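Local coordinates for putative uncharacterized protein (Pseudomonas putida, PDB 4J25) that probably hydroxylates peptidyl proline as a 2-oxoglutarate-dependent oxygenase, here holding manganese and N-oxalylglycine in its jellyroll active site, at residues Arg177-Leu180 and Val184-Asp187; Gln114-Ile119 and Gly219-Arg224; Val36-Leu39 and Trp44-Gln47. All coordinates share one frame; numbering follows the deposited sequence.

Contact 1 (Arg177-Leu180 and Val184-Asp187); sequences RMFL and VEHD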
ATOM      1  N   ARG A 177       7.506  -0.088 -10.194  1.00 16.57           N
ATOM      2  CA  ARG A 177       7.226  -0.598 -11.544  1.00 18.48           C
ATOM      3  C   ARG A 177       6.488  -1.935 -11.471  1.00 18.16           C
ATOM      4  O   ARG A 177       7.013  -2.896 -10.936  1.00 17.60           O
ATOM      5  CB  ARG A 177       8.520  -0.754 -12.339  1.00 19.00           C
ATOM      6  CG  ARG A 177       8.311  -1.338 -13.734  1.00 20.52           C
ATOM      7  CD  ARG A 177       9.521  -1.149 -14.610  1.00 21.49           C
ATOM      8  NE  ARG A 177       9.734   0.254 -14.960  1.00 21.73           N
ATOM      9  CZ  ARG A 177      10.835   0.724 -15.536  1.00 23.15           C
ATOM     10  NH1 ARG A 177      11.846  -0.084 -15.818  1.00 25.40           N
ATOM     11  NH2 ARG A 177      10.929   2.008 -15.829  1.00 24.06           N
ATOM     12  N   MET A 178       5.276  -1.966 -12.027  1.00 17.52           N
ATOM     13  CA  MET A 178       4.390  -3.112 -11.966  1.00 17.47           C
ATOM     14  C   MET A 178       4.319  -3.788 -13.322  1.00 17.29           C
ATOM     15  O   MET A 178       4.141  -3.131 -14.346  1.00 16.49           O
ATOM     16  CB  MET A 178       2.986  -2.659 -11.575  1.00 18.38           C
ATOM     17  CG  MET A 178       2.952  -1.835 -10.297  1.00 20.06           C
ATOM     18  SD  MET A 178       1.400  -0.950 -10.114  1.00 26.47           S
ATOM     19  CE  MET A 178       0.343  -2.290  -9.615  1.00 22.23           C
ATOM     20  N   PHE A 179       4.473  -5.102 -13.312  1.00 16.35           N
ATOM     21  CA  PHE A 179       4.440  -5.889 -14.526  1.00 17.70           C
ATOM     22  C   PHE A 179       3.085  -6.521 -14.663  1.00 22.09           C
ATOM     23  O   PHE A 179       2.719  -7.449 -13.932  1.00 20.79           O
ATOM     24  CB  PHE A 179       5.587  -6.890 -14.517  1.00 17.06           C
ATOM     25  CG  PHE A 179       6.921  -6.220 -14.432  1.00 19.13           C
ATOM     26  CD1 PHE A 179       7.554  -5.765 -15.574  1.00 21.32           C
ATOM     27  CD2 PHE A 179       7.511  -5.976 -13.215  1.00 19.92           C
ATOM     28  CE1 PHE A 179       8.766  -5.099 -15.493  1.00 22.90           C
ATOM     29  CE2 PHE A 179       8.732  -5.317 -13.134  1.00 21.97           C
ATOM     30  CZ  PHE A 179       9.352  -4.876 -14.278  1.00 22.34           C
ATOM     31  N   LEU A 180       2.328  -5.981 -15.613  1.00 22.93           N
ATOM     32  CA  LEU A 180       0.927  -6.319 -15.763  1.00 23.80           C
ATOM     33  C   LEU A 180       0.795  -7.332 -16.864  1.00 28.42           C
ATOM     34  O   LEU A 180       1.798  -7.794 -17.394  1.00 27.76           O
ATOM     35  CB  LEU A 180       0.120  -5.064 -16.065  1.00 21.94           C
ATOM     36  CG  LEU A 180       0.416  -3.925 -15.095  1.00 21.75           C
ATOM     37  CD1 LEU A 180      -0.372  -2.665 -15.458  1.00 21.44           C
ATOM     38  CD2 LEU A 180       0.133  -4.368 -13.648  1.00 23.64           C
ATOM     39  N   VAL A 184       2.658  -5.521 -20.531  1.00 25.31           N
ATOM     40  CA  VAL A 184       2.552  -4.113 -20.178  1.00 22.42           C
ATOM     41  C   VAL A 184       3.317  -3.826 -18.883  1.00 20.50           C
ATOM     42  O   VAL A 184       3.365  -4.645 -17.950  1.00 19.95           O
ATOM     43  CB  VAL A 184       1.072  -3.703 -20.060  1.00 21.04           C
ATOM     44  CG1 VAL A 184       0.931  -2.302 -19.465  1.00 21.51           C
ATOM     45  CG2 VAL A 184       0.391  -3.811 -21.440  1.00 24.49           C
ATOM     46  N   GLU A 185       3.929  -2.654 -18.830  1.00 21.70           N
ATOM     47  CA  GLU A 185       4.572  -2.182 -17.606  1.00 21.31           C
ATOM     48  C   GLU A 185       3.913  -0.876 -17.201  1.00 20.72           C
ATOM     49  O   GLU A 185       3.491  -0.118 -18.060  1.00 19.45           O
ATOM     50  CB  GLU A 185       6.076  -2.005 -17.830  1.00 22.55           C
ATOM     51  CG  GLU A 185       6.755  -3.271 -18.324  1.00 23.98           C
ATOM     52  CD  GLU A 185       8.250  -3.128 -18.499  1.00 26.45           C
ATOM     53  OE1 GLU A 185       8.793  -2.062 -18.141  1.00 24.66           O
ATOM     54  OE2 GLU A 185       8.883  -4.089 -19.001  1.00 28.66           O
ATOM     55  N   HIS A 186       3.806  -0.618 -15.900  1.00 20.98           N
ATOM     56  CA  HIS A 186       3.283   0.664 -15.412  1.00 20.54           C
ATOM     57  C   HIS A 186       4.101   1.167 -14.226  1.00 20.62           C
ATOM     58  O   HIS A 186       4.212   0.463 -13.222  1.00 19.96           O
ATOM     59  CB  HIS A 186       1.821   0.507 -14.976  1.00 21.34           C
ATOM     60  CG  HIS A 186       1.191   1.774 -14.478  1.00 21.23           C
ATOM     61  ND1 HIS A 186       1.091   2.905 -15.257  1.00 23.40           N
ATOM     62  CD2 HIS A 186       0.632   2.093 -13.284  1.00 22.36           C
ATOM     63  CE1 HIS A 186       0.499   3.865 -14.576  1.00 23.25           C
ATOM     64  NE2 HIS A 186       0.208   3.398 -13.373  1.00 24.68           N
ATOM     65  N   ASP A 187       4.670   2.372 -14.349  1.00 20.06           N
ATOM     66  CA  ASP A 187       5.374   3.020 -13.257  1.00 21.25           C
ATOM     67  C   ASP A 187       4.410   3.837 -12.390  1.00 22.12           C
ATOM     68  O   ASP A 187       3.556   4.551 -12.903  1.00 22.32           O
ATOM     69  CB  ASP A 187       6.467   3.947 -13.798  1.00 23.82           C
ATOM     70  CG  ASP A 187       7.640   3.183 -14.372  1.00 25.61           C
ATOM     71  OD1 ASP A 187       7.572   1.942 -14.380  1.00 25.21           O
ATOM     72  OD2 ASP A 187       8.628   3.809 -14.817  1.00 26.25           O
TER
HETATM   73  O   HOH W   1       4.514  -7.409 -18.101  1.00 33.83           O
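R177 and D187 face each other across the hairpin and are joined by a two-pronged salt bridge. R177 comes side-on: NE gives its hydrogen to D187 OD1 in a nearly straight bond of 2.8 Å, while NH2 reaches D187 OD2 at 3.1 Å. Both oxygens use their syn lone pairs, and the guanidinium and carboxylate lie almost coplanar, 12° apart. With CG anti to the backbone N (chi1 178°) and a bend at chi3, the arginine is laid alongside the aspartate. A lysine in place of R177 would probably lose the paired grip and leave one D187 oxygen without its mate from across the hairpin. D187 OD2 also bonds to Q175.

The backbones pair antiparallel. M178 N bonds to H186 O (2.9 Å), H186 N to M178 O, and L180 N to V184 O. A water donates to both L180 O and V184 O, tying the turn end together. This is the beta hairpin of strands 176-179 and 185-188, the latter at the margin of the smaller sheet of the double-stranded beta helix; strand 205-207, which carries manganese ligand H205, flanks 176-179.

Packing differs between the faces. On the R177 face, E185 runs beside F179, E185 CD lying 3.6 Å from F179 CE1 and E185 OE2 at the ring edge, in its plane; carboxylate and ring planes are 70° apart. On the M178 face, L180 CD1 meets H186 CB at 3.9 Å, and the H186 ring also meets W44.

Contact 2 (Gln114-Ile119 and Gly219-Arg224); sequences QLRLAI and GWFRRR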
ATOM      1  N   GLN A 114     -12.165  -0.542   6.201  1.00 16.25           N
ATOM      2  CA  GLN A 114     -13.291  -0.366   5.296  1.00 16.53           C
ATOM      3  C   GLN A 114     -13.010  -1.005   3.938  1.00 14.65           C
ATOM      4  O   GLN A 114     -13.889  -1.613   3.350  1.00 14.33           O
ATOM      5  CB  GLN A 114     -13.582   1.107   5.077  1.00 19.24           C
ATOM      6  CG  GLN A 114     -14.384   1.780   6.154  1.00 22.80           C
ATOM      7  CD  GLN A 114     -14.675   3.214   5.777  1.00 26.64           C
ATOM      8  OE1 GLN A 114     -13.761   4.006   5.636  1.00 28.36           O
ATOM      9  NE2 GLN A 114     -15.944   3.544   5.577  1.00 29.71           N
ATOM     10  N   LEU A 115     -11.802  -0.803   3.429  1.00 13.84           N
ATOM     11  CA  LEU A 115     -11.372  -1.436   2.189  1.00 14.97           C
ATOM     12  C   LEU A 115     -11.394  -2.977   2.282  1.00 13.14           C
ATOM     13  O   LEU A 115     -11.814  -3.629   1.346  1.00 12.76           O
ATOM     14  CB  LEU A 115      -9.976  -0.930   1.788  1.00 15.66           C
ATOM     15  CG  LEU A 115      -9.407  -1.488   0.479  1.00 14.99           C
ATOM     16  CD1 LEU A 115     -10.390  -1.302  -0.658  1.00 14.21           C
ATOM     17  CD2 LEU A 115      -8.078  -0.825   0.150  1.00 15.33           C
ATOM     18  N   ARG A 116     -10.953  -3.540   3.403  1.00 13.34           N
ATOM     19  CA  ARG A 116     -11.080  -4.977   3.667  1.00 14.27           C
ATOM     20  C   ARG A 116     -12.503  -5.509   3.495  1.00 15.23           C
ATOM     21  O   ARG A 116     -12.728  -6.506   2.783  1.00 13.42           O
ATOM     22  CB  ARG A 116     -10.584  -5.329   5.069  1.00 15.17           C
ATOM     23  CG  ARG A 116     -10.485  -6.852   5.294  1.00 14.68           C
ATOM     24  CD  ARG A 116      -9.831  -7.185   6.619  1.00 15.87           C
ATOM     25  NE  ARG A 116     -10.580  -6.615   7.729  1.00 16.15           N
ATOM     26  CZ  ARG A 116     -11.672  -7.151   8.268  1.00 18.16           C
ATOM     27  NH1 ARG A 116     -12.164  -8.296   7.821  1.00 15.68           N
ATOM     28  NH2 ARG A 116     -12.281  -6.526   9.273  1.00 20.87           N
ATOM     29  N   LEU A 117     -13.457  -4.835   4.123  1.00 14.89           N
ATOM     30  CA  LEU A 117     -14.854  -5.262   4.074  1.00 15.63           C
ATOM     31  C   LEU A 117     -15.415  -5.088   2.671  1.00 15.49           C
ATOM     32  O   LEU A 117     -16.243  -5.877   2.231  1.00 14.29           O
ATOM     33  CB  LEU A 117     -15.716  -4.486   5.073  1.00 19.66           C
ATOM     34  CG  LEU A 117     -15.373  -4.607   6.569  1.00 22.47           C
ATOM     35  CD1 LEU A 117     -16.317  -3.730   7.427  1.00 23.70           C
ATOM     36  CD2 LEU A 117     -15.427  -6.044   7.050  1.00 23.75           C
ATOM     37  N   ALA A 118     -14.943  -4.067   1.959  1.00 13.86           N
ATOM     38  CA  ALA A 118     -15.420  -3.824   0.609  1.00 14.61           C
ATOM     39  C   ALA A 118     -14.880  -4.908  -0.325  1.00 12.99           C
ATOM     40  O   ALA A 118     -15.597  -5.411  -1.183  1.00 16.11           O
ATOM     41  CB  ALA A 118     -15.007  -2.412   0.141  1.00 15.50           C
ATOM     42  N   ILE A 119     -13.621  -5.279  -0.144  1.00 12.64           N
ATOM     43  CA  ILE A 119     -13.006  -6.343  -0.929  1.00 13.61           C
ATOM     44  C   ILE A 119     -13.710  -7.677  -0.683  1.00 14.21           C
ATOM     45  O   ILE A 119     -14.029  -8.409  -1.631  1.00 13.94           O
ATOM     46  CB  ILE A 119     -11.519  -6.462  -0.645  1.00 14.06           C
ATOM     47  CG1 ILE A 119     -10.792  -5.238  -1.205  1.00 14.46           C
ATOM     48  CG2 ILE A 119     -10.981  -7.740  -1.282  1.00 16.07           C
ATOM     49  CD1 ILE A 119      -9.337  -5.172  -0.873  1.00 13.09           C
ATOM     50  N   GLY A 219       1.621  -2.612   3.167  1.00 13.17           N
ATOM     51  CA  GLY A 219       0.824  -3.566   3.902  1.00 13.19           C
ATOM     52  C   GLY A 219       0.191  -4.648   3.046  1.00 14.40           C
ATOM     53  O   GLY A 219       0.297  -4.625   1.814  1.00 13.29           O
ATOM     54  N   TRP A 220      -0.511  -5.561   3.718  1.00 13.18           N
ATOM     55  CA  TRP A 220      -1.151  -6.716   3.069  1.00 13.76           C
ATOM     56  C   TRP A 220      -2.399  -7.100   3.807  1.00 13.43           C
ATOM     57  O   TRP A 220      -2.413  -7.127   5.052  1.00 13.65           O
ATOM     58  CB  TRP A 220      -0.194  -7.909   3.028  1.00 13.75           C
ATOM     59  CG  TRP A 220       1.033  -7.559   2.289  1.00 15.03           C
ATOM     60  CD1 TRP A 220       1.233  -7.639   0.944  1.00 16.05           C
ATOM     61  CD2 TRP A 220       2.230  -7.010   2.846  1.00 16.16           C
ATOM     62  NE1 TRP A 220       2.485  -7.180   0.631  1.00 17.69           N
ATOM     63  CE2 TRP A 220       3.110  -6.772   1.783  1.00 17.60           C
ATOM     64  CE3 TRP A 220       2.628  -6.670   4.146  1.00 16.60           C
ATOM     65  CZ2 TRP A 220       4.376  -6.241   1.975  1.00 20.21           C
ATOM     66  CZ3 TRP A 220       3.868  -6.141   4.337  1.00 17.72           C
ATOM     67  CH2 TRP A 220       4.736  -5.930   3.261  1.00 19.10           C
ATOM     68  N   PHE A 221      -3.459  -7.330   3.043  1.00 13.46           N
ATOM     69  CA  PHE A 221      -4.655  -7.959   3.560  1.00 13.86           C
ATOM     70  C   PHE A 221      -4.450  -9.462   3.493  1.00 15.82           C
ATOM     71  O   PHE A 221      -3.997  -9.983   2.461  1.00 14.14           O
ATOM     72  CB  PHE A 221      -5.878  -7.589   2.715  1.00 14.98           C
ATOM     73  CG  PHE A 221      -6.214  -6.124   2.715  1.00 14.86           C
ATOM     74  CD1 PHE A 221      -6.992  -5.587   3.730  1.00 15.36           C
ATOM     75  CD2 PHE A 221      -5.783  -5.297   1.693  1.00 13.49           C
ATOM     76  CE1 PHE A 221      -7.313  -4.236   3.744  1.00 16.64           C
ATOM     77  CE2 PHE A 221      -6.095  -3.951   1.704  1.00 15.61           C
ATOM     78  CZ  PHE A 221      -6.872  -3.425   2.729  1.00 17.20           C
ATOM     79  N   ARG A 222      -4.814 -10.162   4.566  1.00 16.43           N
ATOM     80  CA  ARG A 222      -4.536 -11.581   4.692  1.00 15.85           C
ATOM     81  C   ARG A 222      -5.773 -12.418   4.963  1.00 16.28           C
ATOM     82  O   ARG A 222      -6.731 -11.937   5.548  1.00 15.60           O
ATOM     83  CB  ARG A 222      -3.554 -11.819   5.830  1.00 17.88           C
ATOM     84  CG  ARG A 222      -2.306 -10.984   5.769  1.00 18.76           C
ATOM     85  CD  ARG A 222      -1.318 -11.403   6.832  1.00 21.65           C
ATOM     86  NE  ARG A 222      -1.858 -11.179   8.163  1.00 24.33           N
ATOM     87  CZ  ARG A 222      -1.280 -11.577   9.292  1.00 25.67           C
ATOM     88  NH1 ARG A 222      -0.128 -12.227   9.271  1.00 24.60           N
ATOM     89  NH2 ARG A 222      -1.866 -11.314  10.451  1.00 28.20           N
ATOM     90  N   ARG A 223      -5.735 -13.666   4.504  1.00 17.43           N
ATOM     91  CA  ARG A 223      -6.669 -14.708   4.921  1.00 22.11           C
ATOM     92  C   ARG A 223      -6.113 -15.428   6.137  1.00 23.34           C
ATOM     93  O   ARG A 223      -4.918 -15.340   6.433  1.00 22.85           O
ATOM     94  CB  ARG A 223      -6.814 -15.787   3.837  1.00 25.68           C
ATOM     95  CG  ARG A 223      -7.449 -15.349   2.559  1.00 28.68           C
ATOM     96  CD  ARG A 223      -7.445 -16.495   1.534  1.00 31.17           C
ATOM     97  NE  ARG A 223      -8.098 -17.691   2.064  1.00 33.62           N
ATOM     98  CZ  ARG A 223      -9.401 -17.936   1.984  1.00 35.34           C
ATOM     99  NH1 ARG A 223     -10.209 -17.081   1.369  1.00 35.92           N
ATOM    100  NH2 ARG A 223      -9.900 -19.052   2.506  1.00 37.63           N
ATOM    101  N   ARG A 224      -6.967 -16.209   6.789  1.00 21.27           N
ATOM    102  CA  ARG A 224      -6.547 -17.047   7.890  1.00 24.43           C
ATOM    103  C   ARG A 224      -5.450 -18.046   7.474  1.00 24.89           C
ATOM    104  O   ARG A 224      -4.431 -18.165   8.150  1.00 27.89           O
ATOM    105  CB  ARG A 224      -7.774 -17.776   8.463  1.00 25.91           C
ATOM    106  CG  ARG A 224      -7.490 -18.837   9.525  1.00 28.58           C
ATOM    107  CD  ARG A 224      -8.808 -19.400  10.055  1.00 29.17           C
ATOM    108  NE  ARG A 224      -9.717 -19.755   8.962  1.00 28.98           N
ATOM    109  CZ  ARG A 224      -9.715 -20.920   8.321  1.00 30.11           C
ATOM    110  NH1 ARG A 224      -8.871 -21.884   8.667  1.00 32.23           N
ATOM    111  NH2 ARG A 224     -10.573 -21.135   7.335  1.00 30.76           N
TER
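F221 projects from strand 219-222 toward helix 114-119 and meets three helix side chains: L115, R116 and I119. With CG anti to the carbonyl carbon (chi1 -63°), the ring stands out from the strand and its CE1, CZ and CE2 end meets the helix. L115 crosses the phenylalanine at about a right angle, bringing L115 CD2 to 3.9 Å from F221 CZ. On one face of the ring sits I119 CD1, 4.3 Å above the F221 plane and displaced toward the rim; one turn separates it from L115, and the I119 N to L115 O helix bond links the two.

R116 comes in differently, crossing the ring on a slant. It is the aliphatic root that touches: R116 CB lies 3.7 Å from F221 CE1. Beyond, the chain bends at chi3 (59°) and carries the guanidinium away from the ring to a salt bridge with D113 and a hydrogen bond to L127 O.

Here the long helix 103-123 packs on the five-stranded sheet of the jellyroll, the axes of segment 114-119 and strand 219-222 being inclined by 42°. The neighbouring W220 touches N-oxalylglycine and hydrogen-bonds to metal ligand D148, whereas F221 is on the helix side, meeting F130 as well.

No hydrogen bond crosses between the two segments; the attachment is apolar, resting on the fit of one aromatic ring against two branched chains and an arginine stem, with the arginine's charge answered outside it.

Contact 3 (Val36-Leu39 and Trp44-Gln47); sequences VDDL and WSQQ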
ATOM      1  N   VAL A  36     -12.315  -1.740  -5.654  1.00 17.94           N
ATOM      2  CA  VAL A  36     -12.748  -3.124  -5.766  1.00 17.62           C
ATOM      3  C   VAL A  36     -13.033  -3.514  -7.227  1.00 20.54           C
ATOM      4  O   VAL A  36     -12.610  -4.578  -7.674  1.00 17.51           O
ATOM      5  CB  VAL A  36     -13.987  -3.415  -4.906  1.00 18.41           C
ATOM      6  CG1 VAL A  36     -14.401  -4.882  -5.064  1.00 18.07           C
ATOM      7  CG2 VAL A  36     -13.702  -3.122  -3.444  1.00 19.82           C
ATOM      8  N   ASP A  37     -13.740  -2.662  -7.969  1.00 21.29           N
ATOM      9  CA  ASP A  37     -13.985  -2.941  -9.390  1.00 25.41           C
ATOM     10  C   ASP A  37     -12.656  -3.081 -10.147  1.00 24.31           C
ATOM     11  O   ASP A  37     -12.479  -4.027 -10.922  1.00 23.24           O
ATOM     12  CB  ASP A  37     -14.871  -1.861 -10.007  1.00 31.55           C
ATOM     13  CG  ASP A  37     -14.998  -1.986 -11.510  1.00 36.80           C
ATOM     14  OD1 ASP A  37     -14.694  -3.062 -12.061  1.00 39.56           O
ATOM     15  OD2 ASP A  37     -15.416  -0.999 -12.152  1.00 39.71           O
ATOM     16  N   ASP A  38     -11.706  -2.171  -9.897  1.00 23.36           N
ATOM     17  CA  ASP A  38     -10.382  -2.244 -10.526  1.00 23.53           C
ATOM     18  C   ASP A  38      -9.663  -3.558 -10.193  1.00 21.47           C
ATOM     19  O   ASP A  38      -9.065  -4.177 -11.066  1.00 19.98           O
ATOM     20  CB  ASP A  38      -9.476  -1.086 -10.098  1.00 25.74           C
ATOM     21  CG  ASP A  38      -9.930   0.273 -10.639  1.00 29.27           C
ATOM     22  OD1 ASP A  38     -10.725   0.312 -11.607  1.00 31.22           O
ATOM     23  OD2 ASP A  38      -9.458   1.308 -10.098  1.00 28.25           O
ATOM     24  N   LEU A  39      -9.676  -3.967  -8.927  1.00 19.94           N
ATOM     25  CA  LEU A  39      -9.044  -5.230  -8.550  1.00 20.09           C
ATOM     26  C   LEU A  39      -9.653  -6.404  -9.313  1.00 20.58           C
ATOM     27  O   LEU A  39      -8.937  -7.295  -9.752  1.00 21.38           O
ATOM     28  CB  LEU A  39      -9.164  -5.497  -7.053  1.00 19.75           C
ATOM     29  CG  LEU A  39      -8.248  -4.683  -6.152  1.00 21.33           C
ATOM     30  CD1 LEU A  39      -8.614  -4.992  -4.729  1.00 21.17           C
ATOM     31  CD2 LEU A  39      -6.788  -5.017  -6.436  1.00 20.47           C
ATOM     32  N   TRP A  44      -5.396  -4.742 -10.191  1.00 15.39           N
ATOM     33  CA  TRP A  44      -4.717  -3.654  -9.483  1.00 15.98           C
ATOM     34  C   TRP A  44      -5.504  -2.363  -9.565  1.00 17.21           C
ATOM     35  O   TRP A  44      -6.379  -2.217 -10.411  1.00 17.90           O
ATOM     36  CB  TRP A  44      -3.302  -3.436 -10.035  1.00 14.78           C
ATOM     37  CG  TRP A  44      -3.264  -2.884 -11.423  1.00 17.11           C
ATOM     38  CD1 TRP A  44      -3.502  -3.569 -12.594  1.00 17.67           C
ATOM     39  CD2 TRP A  44      -2.975  -1.532 -11.804  1.00 17.38           C
ATOM     40  NE1 TRP A  44      -3.377  -2.723 -13.665  1.00 17.10           N
ATOM     41  CE2 TRP A  44      -3.048  -1.472 -13.213  1.00 17.71           C
ATOM     42  CE3 TRP A  44      -2.660  -0.370 -11.093  1.00 17.93           C
ATOM     43  CZ2 TRP A  44      -2.820  -0.296 -13.926  1.00 18.81           C
ATOM     44  CZ3 TRP A  44      -2.413   0.808 -11.806  1.00 18.38           C
ATOM     45  CH2 TRP A  44      -2.500   0.834 -13.205  1.00 20.56           C
ATOM     46  N   SER A  45      -5.180  -1.418  -8.682  1.00 15.31           N
ATOM     47  CA  SER A  45      -5.863  -0.143  -8.658  1.00 16.12           C
ATOM     48  C   SER A  45      -4.897   0.915  -8.130  1.00 15.96           C
ATOM     49  O   SER A  45      -4.020   0.623  -7.315  1.00 15.49           O
ATOM     50  CB  SER A  45      -7.095  -0.218  -7.769  1.00 16.20           C
ATOM     51  OG  SER A  45      -7.903   0.935  -7.898  1.00 17.15           O
ATOM     52  N   GLN A  46      -5.043   2.125  -8.636  1.00 17.97           N
ATOM     53  CA  GLN A  46      -4.269   3.266  -8.157  1.00 18.65           C
ATOM     54  C   GLN A  46      -5.199   4.446  -7.899  1.00 20.56           C
ATOM     55  O   GLN A  46      -6.039   4.774  -8.732  1.00 22.90           O
ATOM     56  CB  GLN A  46      -3.196   3.628  -9.172  1.00 18.94           C
ATOM     57  CG  GLN A  46      -2.356   4.874  -8.789  1.00 22.64           C
ATOM     58  CD  GLN A  46      -1.292   5.217  -9.822  1.00 24.40           C
ATOM     59  OE1 GLN A  46      -0.792   6.330  -9.860  1.00 25.67           O
ATOM     60  NE2 GLN A  46      -0.928   4.256 -10.650  1.00 25.13           N
ATOM     61  N   GLN A  47      -5.052   5.083  -6.735  1.00 20.26           N
ATOM     62  CA  GLN A  47      -5.925   6.179  -6.338  1.00 20.56           C
ATOM     63  C   GLN A  47      -5.094   7.350  -5.874  1.00 20.53           C
ATOM     64  O   GLN A  47      -4.338   7.221  -4.918  1.00 20.41           O
ATOM     65  CB  GLN A  47      -6.824   5.761  -5.179  1.00 22.60           C
ATOM     66  CG  GLN A  47      -7.671   4.556  -5.481  1.00 23.88           C
ATOM     67  CD  GLN A  47      -8.689   4.852  -6.541  1.00 25.89           C
ATOM     68  OE1 GLN A  47      -9.227   5.957  -6.605  1.00 28.47           O
ATOM     69  NE2 GLN A  47      -8.944   3.881  -7.401  1.00 25.33           N
TER
HETATM   70  O   HOH W   2      -6.674   2.259 -11.210  1.00 24.18           O
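D38 and S45 are joined by a short hydrogen bond, the S45 hydroxyl donating from OG to D38 OD2 at 2.7 Å. The oxygen uses its anti lone pair, on the side away from OD1. S45 projects toward the helix, and OG, anti to the backbone N (chi1 -170°), is thereby brought to D38 OD2. S45 OG accepts in turn from Q47 NE2 at 3.2 Å; the hydroxyl lies in the amide plane of Q47, whose chain is bent back at chi2. A water donates to D38 OD2 and accepts from Q46 N, making a second, indirect link from the same carboxylate oxygen to the strand.

Close packing accompanies these bonds. D38 CB sits 3.3 Å from W44 O, and L39 CD2 lies against W44 CA at 3.9 Å. L39 also touches I119 of helix 103-123 and V197 of strand 195-199, where the helices pack on the larger sheet.

The contact spans the tight turn from helix 32-42 into strand 44-47, an outer strand of the larger sheet, which pairs with strand 195-199.

The chain of bonds from Q47 through S45 to D38 uses both roles of the serine hydroxyl, so its rotation is probably fixed, and the serine and water together bring two donors to OD2 of the aspartate.

In the fold
From the N terminus, contact 3 comes first: it closes a short loop where helix 32-42 turns into strand 44-47. Helix 103-123 then opens the loop of about a hundred residues that contact 2 closes when strand 214-222 returns against the helix. Contact 1, the hairpin 177-180/184-187, is nested within that loop, while contact 3 precedes both. Contacts 2 and 3 reach the same large sheet, and their helices touch, I119 against L39 and A118 against V36. Contact 3 also meets contact 1, W44 packing on M178, L180 and H186, thereby bridging large and small sheets. Contacts 1 and 2 stay about 12 Å apart at their nearest atoms.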